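Local coordinates for protein putative peptidyl-arginine deiminase (Chlorobium tepidum, PDB 1XKN) that probably hydrolyses the guanidinium group of agmatine or of protein-bound arginine, as a deiminase of the Porphyromonas peptidyl-arginine deiminase family, at residues A41-V53 with N288-T300. Sequence-based numbering, arbitrary orientation.
Sequences AELAYQLSRSETV and NFYIANTVVLVPT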
ATOM      1  N   ALA A  41      13.228  -7.282  -7.697  1.00  6.62           N
ATOM      2  CA  ALA A  41      13.180  -8.192  -8.838  1.00  6.36           C
ATOM      3  C   ALA A  41      12.295  -9.384  -8.484  1.00  5.92           C
ATOM      4  O   ALA A  41      11.503  -9.843  -9.305  1.00  5.38           O
ATOM      5  CB  ALA A  41      14.582  -8.666  -9.199  1.00  5.52           C
ATOM      6  N   GLU A  42      12.425  -9.877  -7.254  1.00  5.35           N
ATOM      7  CA  GLU A  42      11.619 -11.006  -6.805  1.00  5.93           C
ATOM      8  C   GLU A  42      10.149 -10.601  -6.780  1.00  5.02           C
ATOM      9  O   GLU A  42       9.278 -11.352  -7.217  1.00  5.03           O
ATOM     10  CB  GLU A  42      12.059 -11.458  -5.409  1.00  8.86           C
ATOM     11  CG  GLU A  42      11.280 -12.656  -4.880  1.00 11.14           C
ATOM     12  CD  GLU A  42      11.812 -13.170  -3.557  1.00 14.42           C
ATOM     13  OE1 GLU A  42      11.257 -14.162  -3.040  1.00 17.79           O
ATOM     14  OE2 GLU A  42      12.784 -12.584  -3.034  1.00 16.99           O
ATOM     15  N   LEU A  43       9.885  -9.403  -6.264  1.00  3.82           N
ATOM     16  CA  LEU A  43       8.530  -8.877  -6.182  1.00  4.72           C
ATOM     17  C   LEU A  43       7.933  -8.699  -7.573  1.00  4.03           C
ATOM     18  O   LEU A  43       6.803  -9.116  -7.831  1.00  4.44           O
ATOM     19  CB  LEU A  43       8.541  -7.537  -5.444  1.00  5.44           C
ATOM     20  CG  LEU A  43       7.270  -6.686  -5.489  1.00  5.49           C
ATOM     21  CD1 LEU A  43       6.093  -7.458  -4.920  1.00  6.35           C
ATOM     22  CD2 LEU A  43       7.504  -5.404  -4.698  1.00  6.82           C
ATOM     23  N   ALA A  44       8.694  -8.078  -8.469  1.00  5.25           N
ATOM     24  CA  ALA A  44       8.228  -7.855  -9.832  1.00  4.53           C
ATOM     25  C   ALA A  44       7.935  -9.187 -10.513  1.00  4.99           C
ATOM     26  O   ALA A  44       6.941  -9.318 -11.227  1.00  4.26           O
ATOM     27  CB  ALA A  44       9.270  -7.072 -10.623  1.00  4.84           C
ATOM     28  N   TYR A  45       8.793 -10.178 -10.281  1.00  5.74           N
ATOM     29  CA  TYR A  45       8.595 -11.494 -10.875  1.00  5.68           C
ATOM     30  C   TYR A  45       7.293 -12.113 -10.386  1.00  5.75           C
ATOM     31  O   TYR A  45       6.471 -12.557 -11.189  1.00  4.74           O
ATOM     32  CB  TYR A  45       9.755 -12.432 -10.538  1.00  6.09           C
ATOM     33  CG  TYR A  45       9.472 -13.869 -10.914  1.00  7.29           C
ATOM     34  CD1 TYR A  45       9.359 -14.254 -12.252  1.00  8.56           C
ATOM     35  CD2 TYR A  45       9.280 -14.840  -9.931  1.00  8.18           C
ATOM     36  CE1 TYR A  45       9.057 -15.573 -12.597  1.00 10.70           C
ATOM     37  CE2 TYR A  45       8.979 -16.157 -10.267  1.00 11.43           C
ATOM     38  CZ  TYR A  45       8.869 -16.515 -11.600  1.00 12.62           C
ATOM     39  OH  TYR A  45       8.570 -17.815 -11.934  1.00 16.14           O
ATOM     40  N   GLN A  46       7.102 -12.151  -9.069  1.00  4.76           N
ATOM     41  CA  GLN A  46       5.875 -12.721  -8.525  1.00  5.70           C
ATOM     42  C   GLN A  46       4.660 -11.990  -9.092  1.00  4.96           C
ATOM     43  O   GLN A  46       3.668 -12.615  -9.458  1.00  5.81           O
ATOM     44  CB  GLN A  46       5.868 -12.641  -6.993  1.00  6.36           C
ATOM     45  CG  GLN A  46       6.771 -13.653  -6.303  1.00  7.91           C
ATOM     46  CD  GLN A  46       6.474 -15.087  -6.717  1.00  8.38           C
ATOM     47  OE1 GLN A  46       5.321 -15.464  -6.903  1.00 10.77           O
ATOM     48  NE2 GLN A  46       7.521 -15.894  -6.846  1.00 13.97           N
ATOM     49  N   LEU A  47       4.736 -10.665  -9.173  1.00  4.73           N
ATOM     50  CA  LEU A  47       3.624  -9.895  -9.710  1.00  4.64           C
ATOM     51  C   LEU A  47       3.372 -10.201 -11.181  1.00  4.81           C
ATOM     52  O   LEU A  47       2.221 -10.244 -11.622  1.00  5.53           O
ATOM     53  CB  LEU A  47       3.876  -8.396  -9.543  1.00  4.96           C
ATOM     54  CG  LEU A  47       3.849  -7.867  -8.109  1.00  3.38           C
ATOM     55  CD1 LEU A  47       4.335  -6.430  -8.093  1.00  6.74           C
ATOM     56  CD2 LEU A  47       2.443  -7.971  -7.541  1.00  5.79           C
ATOM     57  N   SER A  48       4.444 -10.425 -11.939  1.00  3.42           N
ATOM     58  CA  SER A  48       4.301 -10.707 -13.367  1.00  3.26           C
ATOM     59  C   SER A  48       3.612 -12.044 -13.635  1.00  4.68           C
ATOM     60  O   SER A  48       3.166 -12.300 -14.750  1.00  4.99           O
ATOM     61  CB  SER A  48       5.666 -10.660 -14.074  1.00  3.08           C
ATOM     62  OG  SER A  48       6.501 -11.744 -13.711  1.00  4.78           O
ATOM     63  N   ARG A  49       3.523 -12.890 -12.616  1.00  5.23           N
ATOM     64  CA  ARG A  49       2.857 -14.178 -12.768  1.00  5.99           C
ATOM     65  C   ARG A  49       1.350 -13.949 -12.756  1.00  6.05           C
ATOM     66  O   ARG A  49       0.576 -14.741 -13.298  1.00  5.83           O
ATOM     67  CB  ARG A  49       3.221 -15.105 -11.606  1.00  7.29           C
ATOM     68  CG  ARG A  49       4.685 -15.491 -11.529  1.00  7.08           C
ATOM     69  CD  ARG A  49       4.926 -16.353 -10.301  1.00 10.21           C
ATOM     70  NE  ARG A  49       4.101 -17.559 -10.332  1.00 11.51           N
ATOM     71  CZ  ARG A  49       3.560 -18.124  -9.258  1.00 12.60           C
ATOM     72  NH1 ARG A  49       3.751 -17.589  -8.059  1.00 14.69           N
ATOM     73  NH2 ARG A  49       2.826 -19.223  -9.381  1.00 12.83           N
ATOM     74  N   SER A  50       0.951 -12.836 -12.149  1.00  5.24           N
ATOM     75  CA  SER A  50      -0.452 -12.485 -11.982  1.00  5.87           C
ATOM     76  C   SER A  50      -1.022 -11.438 -12.931  1.00  5.21           C
ATOM     77  O   SER A  50      -2.150 -11.571 -13.412  1.00  5.26           O
ATOM     78  CB  SER A  50      -0.663 -12.006 -10.541  1.00  5.51           C
ATOM     79  OG  SER A  50      -1.947 -11.445 -10.355  1.00  5.78           O
ATOM     80  N   GLU A  51      -0.245 -10.395 -13.202  1.00  4.17           N
ATOM     81  CA  GLU A  51      -0.737  -9.317 -14.041  1.00  4.51           C
ATOM     82  C   GLU A  51       0.401  -8.458 -14.575  1.00  5.30           C
ATOM     83  O   GLU A  51       1.580  -8.745 -14.346  1.00  5.05           O
ATOM     84  CB  GLU A  51      -1.691  -8.446 -13.209  1.00  6.44           C
ATOM     85  CG  GLU A  51      -0.990  -7.706 -12.053  1.00  5.64           C
ATOM     86  CD  GLU A  51      -1.794  -7.675 -10.762  1.00  7.06           C
ATOM     87  OE1 GLU A  51      -1.840  -6.607 -10.111  1.00  5.07           O
ATOM     88  OE2 GLU A  51      -2.362  -8.720 -10.376  1.00  6.31           O
ATOM     89  N   THR A  52       0.028  -7.405 -15.295  1.00  3.79           N
ATOM     90  CA  THR A  52       0.985  -6.460 -15.856  1.00  3.86           C
ATOM     91  C   THR A  52       1.670  -5.728 -14.710  1.00  3.81           C
ATOM     92  O   THR A  52       1.038  -5.408 -13.697  1.00  4.23           O
ATOM     93  CB  THR A  52       0.271  -5.416 -16.737  1.00  4.11           C
ATOM     94  OG1 THR A  52      -0.391  -6.077 -17.823  1.00  6.36           O
ATOM     95  CG2 THR A  52       1.272  -4.410 -17.289  1.00  5.44           C
ATOM     96  N   VAL A  53       2.963  -5.473 -14.873  1.00  3.66           N
ATOM     97  CA  VAL A  53       3.742  -4.764 -13.866  1.00  4.39           C
ATOM     98  C   VAL A  53       4.338  -3.519 -14.517  1.00  4.83           C
ATOM     99  O   VAL A  53       5.123  -3.616 -15.460  1.00  5.80           O
ATOM    100  CB  VAL A  53       4.893  -5.641 -13.323  1.00  3.88           C
ATOM    101  CG1 VAL A  53       5.598  -4.929 -12.183  1.00  3.43           C
ATOM    102  CG2 VAL A  53       4.349  -6.987 -12.867  1.00  4.81           C
ATOM    103  N   ASN A 288       1.610  -5.678   6.127  1.00  1.86           N
ATOM    104  CA  ASN A 288       2.076  -4.937   4.965  1.00  2.60           C
ATOM    105  C   ASN A 288       2.181  -5.850   3.741  1.00  3.05           C
ATOM    106  O   ASN A 288       3.179  -5.840   3.022  1.00  3.14           O
ATOM    107  CB  ASN A 288       3.432  -4.280   5.271  1.00  3.83           C
ATOM    108  CG  ASN A 288       3.644  -2.989   4.493  1.00  4.45           C
ATOM    109  OD1 ASN A 288       2.937  -1.997   4.700  1.00  6.72           O
ATOM    110  ND2 ASN A 288       4.611  -2.999   3.590  1.00  1.86           N
ATOM    111  N   PHE A 289       1.128  -6.631   3.519  1.00  3.01           N
ATOM    112  CA  PHE A 289       1.049  -7.550   2.388  1.00  2.31           C
ATOM    113  C   PHE A 289       0.355  -6.845   1.226  1.00  2.57           C
ATOM    114  O   PHE A 289      -0.250  -5.787   1.402  1.00  1.71           O
ATOM    115  CB  PHE A 289       0.255  -8.810   2.776  1.00  3.62           C
ATOM    116  CG  PHE A 289      -1.180  -8.542   3.178  1.00  3.37           C
ATOM    117  CD1 PHE A 289      -2.171  -8.359   2.215  1.00  4.05           C
ATOM    118  CD2 PHE A 289      -1.535  -8.465   4.521  1.00  4.21           C
ATOM    119  CE1 PHE A 289      -3.493  -8.107   2.586  1.00  3.88           C
ATOM    120  CE2 PHE A 289      -2.852  -8.213   4.906  1.00  4.53           C
ATOM    121  CZ  PHE A 289      -3.836  -8.031   3.936  1.00  3.72           C
ATOM    122  N   TYR A 290       0.453  -7.423   0.033  1.00  2.52           N
ATOM    123  CA  TYR A 290      -0.194  -6.839  -1.133  1.00  2.65           C
ATOM    124  C   TYR A 290      -1.080  -7.876  -1.807  1.00  4.25           C
ATOM    125  O   TYR A 290      -0.653  -9.011  -2.040  1.00  5.50           O
ATOM    126  CB  TYR A 290       0.849  -6.332  -2.135  1.00  2.57           C
ATOM    127  CG  TYR A 290       0.238  -5.803  -3.416  1.00  4.70           C
ATOM    128  CD1 TYR A 290      -0.605  -4.689  -3.404  1.00  4.50           C
ATOM    129  CD2 TYR A 290       0.501  -6.413  -4.641  1.00  4.20           C
ATOM    130  CE1 TYR A 290      -1.168  -4.194  -4.579  1.00  3.83           C
ATOM    131  CE2 TYR A 290      -0.060  -5.926  -5.828  1.00  4.13           C
ATOM    132  CZ  TYR A 290      -0.888  -4.820  -5.788  1.00  3.96           C
ATOM    133  OH  TYR A 290      -1.433  -4.340  -6.956  1.00  2.80           O
ATOM    134  N   ILE A 291      -2.314  -7.488  -2.117  1.00  3.49           N
ATOM    135  CA  ILE A 291      -3.247  -8.389  -2.783  1.00  3.06           C
ATOM    136  C   ILE A 291      -3.154  -8.156  -4.290  1.00  4.03           C
ATOM    137  O   ILE A 291      -3.399  -7.047  -4.759  1.00  4.82           O
ATOM    138  CB  ILE A 291      -4.710  -8.116  -2.355  1.00  2.87           C
ATOM    139  CG1 ILE A 291      -4.847  -8.193  -0.833  1.00  3.98           C
ATOM    140  CG2 ILE A 291      -5.637  -9.134  -3.019  1.00  4.19           C
ATOM    141  CD1 ILE A 291      -6.119  -7.527  -0.312  1.00  4.33           C
ATOM    142  N   ALA A 292      -2.776  -9.191  -5.038  1.00  4.06           N
ATOM    143  CA  ALA A 292      -2.689  -9.108  -6.496  1.00  4.85           C
ATOM    144  C   ALA A 292      -3.826  -9.960  -7.058  1.00  4.64           C
ATOM    145  O   ALA A 292      -4.579 -10.557  -6.292  1.00  5.13           O
ATOM    146  CB  ALA A 292      -1.339  -9.631  -6.977  1.00  4.66           C
ATOM    147  N   ASN A 293      -3.953 -10.035  -8.380  1.00  5.04           N
ATOM    148  CA  ASN A 293      -5.035 -10.817  -8.971  1.00  3.11           C
ATOM    149  C   ASN A 293      -5.018 -12.304  -8.633  1.00  3.71           C
ATOM    150  O   ASN A 293      -6.031 -12.860  -8.216  1.00  5.96           O
ATOM    151  CB  ASN A 293      -5.053 -10.648 -10.497  1.00  3.44           C
ATOM    152  CG  ASN A 293      -5.524  -9.275 -10.932  1.00  4.18           C
ATOM    153  OD1 ASN A 293      -5.975  -8.466 -10.118  1.00  4.65           O
ATOM    154  ND2 ASN A 293      -5.432  -9.007 -12.231  1.00  4.77           N
ATOM    155  N   THR A 294      -3.869 -12.952  -8.799  1.00  3.12           N
ATOM    156  CA  THR A 294      -3.783 -14.387  -8.536  1.00  4.14           C
ATOM    157  C   THR A 294      -2.957 -14.770  -7.317  1.00  4.53           C
ATOM    158  O   THR A 294      -2.893 -15.945  -6.952  1.00  4.33           O
ATOM    159  CB  THR A 294      -3.180 -15.131  -9.735  1.00  4.60           C
ATOM    160  OG1 THR A 294      -1.804 -14.762  -9.877  1.00  6.88           O
ATOM    161  CG2 THR A 294      -3.923 -14.776 -11.003  1.00  6.80           C
ATOM    162  N   VAL A 295      -2.322 -13.787  -6.693  1.00  5.84           N
ATOM    163  CA  VAL A 295      -1.489 -14.072  -5.538  1.00  5.76           C
ATOM    164  C   VAL A 295      -1.536 -12.965  -4.506  1.00  5.65           C
ATOM    165  O   VAL A 295      -1.916 -11.833  -4.797  1.00  6.01           O
ATOM    166  CB  VAL A 295      -0.005 -14.262  -5.949  1.00  5.11           C
ATOM    167  CG1 VAL A 295       0.137 -15.454  -6.883  1.00  9.77           C
ATOM    168  CG2 VAL A 295       0.516 -12.998  -6.630  1.00  6.32           C
ATOM    169  N   VAL A 296      -1.165 -13.320  -3.282  1.00  4.08           N
ATOM    170  CA  VAL A 296      -1.083 -12.363  -2.196  1.00  3.89           C
ATOM    171  C   VAL A 296       0.370 -12.482  -1.772  1.00  3.05           C
ATOM    172  O   VAL A 296       0.848 -13.578  -1.472  1.00  3.59           O
ATOM    173  CB  VAL A 296      -2.018 -12.728  -1.028  1.00  3.06           C
ATOM    174  CG1 VAL A 296      -1.863 -11.705   0.099  1.00  4.01           C
ATOM    175  CG2 VAL A 296      -3.464 -12.746  -1.516  1.00  3.72           C
ATOM    176  N   LEU A 297       1.075 -11.358  -1.782  1.00  3.05           N
ATOM    177  CA  LEU A 297       2.486 -11.341  -1.431  1.00  2.95           C
ATOM    178  C   LEU A 297       2.660 -10.823  -0.015  1.00  2.92           C
ATOM    179  O   LEU A 297       2.315  -9.686   0.292  1.00  3.23           O
ATOM    180  CB  LEU A 297       3.250 -10.471  -2.433  1.00  3.81           C
ATOM    181  CG  LEU A 297       3.015 -10.879  -3.897  1.00  4.12           C
ATOM    182  CD1 LEU A 297       3.752  -9.924  -4.821  1.00  6.77           C
ATOM    183  CD2 LEU A 297       3.478 -12.309  -4.121  1.00  6.11           C
ATOM    184  N   VAL A 298       3.203 -11.677   0.844  1.00  2.41           N
ATOM    185  CA  VAL A 298       3.392 -11.342   2.245  1.00  3.39           C
ATOM    186  C   VAL A 298       4.858 -11.199   2.619  1.00  3.90           C
ATOM    187  O   VAL A 298       5.683 -12.049   2.280  1.00  3.92           O
ATOM    188  CB  VAL A 298       2.772 -12.433   3.135  1.00  4.96           C
ATOM    189  CG1 VAL A 298       2.847 -12.028   4.595  1.00  5.01           C
ATOM    190  CG2 VAL A 298       1.338 -12.680   2.708  1.00  6.08           C
ATOM    191  N   PRO A 299       5.210 -10.109   3.317  1.00  3.51           N
ATOM    192  CA  PRO A 299       6.613  -9.949   3.700  1.00  3.15           C
ATOM    193  C   PRO A 299       6.942 -10.936   4.821  1.00  4.29           C
ATOM    194  O   PRO A 299       6.138 -11.130   5.733  1.00  4.50           O
ATOM    195  CB  PRO A 299       6.678  -8.495   4.165  1.00  3.73           C
ATOM    196  CG  PRO A 299       5.313  -8.267   4.746  1.00  4.68           C
ATOM    197  CD  PRO A 299       4.402  -8.953   3.747  1.00  4.61           C
ATOM    198  N   THR A 300       8.103 -11.581   4.742  1.00  3.89           N
ATOM    199  CA  THR A 300       8.501 -12.522   5.783  1.00  2.42           C
ATOM    200  C   THR A 300       9.803 -12.068   6.423  1.00  3.47           C
ATOM    201  O   THR A 300      10.607 -11.366   5.797  1.00  2.34           O
ATOM    202  CB  THR A 300       8.636 -13.969   5.258  1.00  4.16           C
ATOM    203  OG1 THR A 300       9.563 -14.015   4.170  1.00  6.62           O
ATOM    204  CG2 THR A 300       7.277 -14.491   4.802  1.00  5.39           C
TER
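Leu47 meets the ring of Tyr290 at its edge, close to the ring plane, with CD2 lying 3.7 Å from CE2 of the tyrosine, and the two side chains cross at about a right angle. The Glu51 carboxylate is inclined 65° to that ring, and the Asn293 side chain crosses the glutamate at about a right angle; Glu51 OE1 and the Tyr290 hydroxyl both hydrogen-bond to Thr18, and OE1 is also hydrogen-bonded to His15 ND1. The Arg49 guanidinium takes Gln46 OE1 in its own plane and forms a salt bridge with Glu321.

The carboxylate illustrates how consecutive side chains, those of Ser50 and Glu51, can hold a tight turn. Glu51 OE2 accepts the backbone N of Asn293 on its syn lone pair in a nearly straight bond of 2.9 Å, while Ser50 OG donates to the same oxygen from the anti side, somewhat out of plane. With its proton so committed, Ser50 OG serves as acceptor for Thr294 N at 2.9 Å. Ser50 reaches the turn because OG stands opposite its own backbone N (chi1 171°). Two consecutive amides of the turn are thus held by two consecutive side chains, and Asn293 OD1 is bonded in addition to His15 N.

Farther along, Leu297 fits against the helix: CD1 packs on Leu47 CD2 at 3.6 Å and presses on Leu43 CD1 at 3.4 Å, tighter than usual, while CD2 rests 3.8 Å from Gln46 CB. Helix 41-50 runs nearly antiparallel to strand 295-300 (165°), their axes 9.2 Å apart. The result is a helix laid on a beta-hairpin, Tyr290 and Leu297 being paired by mutual backbone bonds, and it joins the sheets containing strands 52-57 and 295-300, consistent with the alpha/beta-propeller (pentein) fold of the guanidine-modifying enzymes.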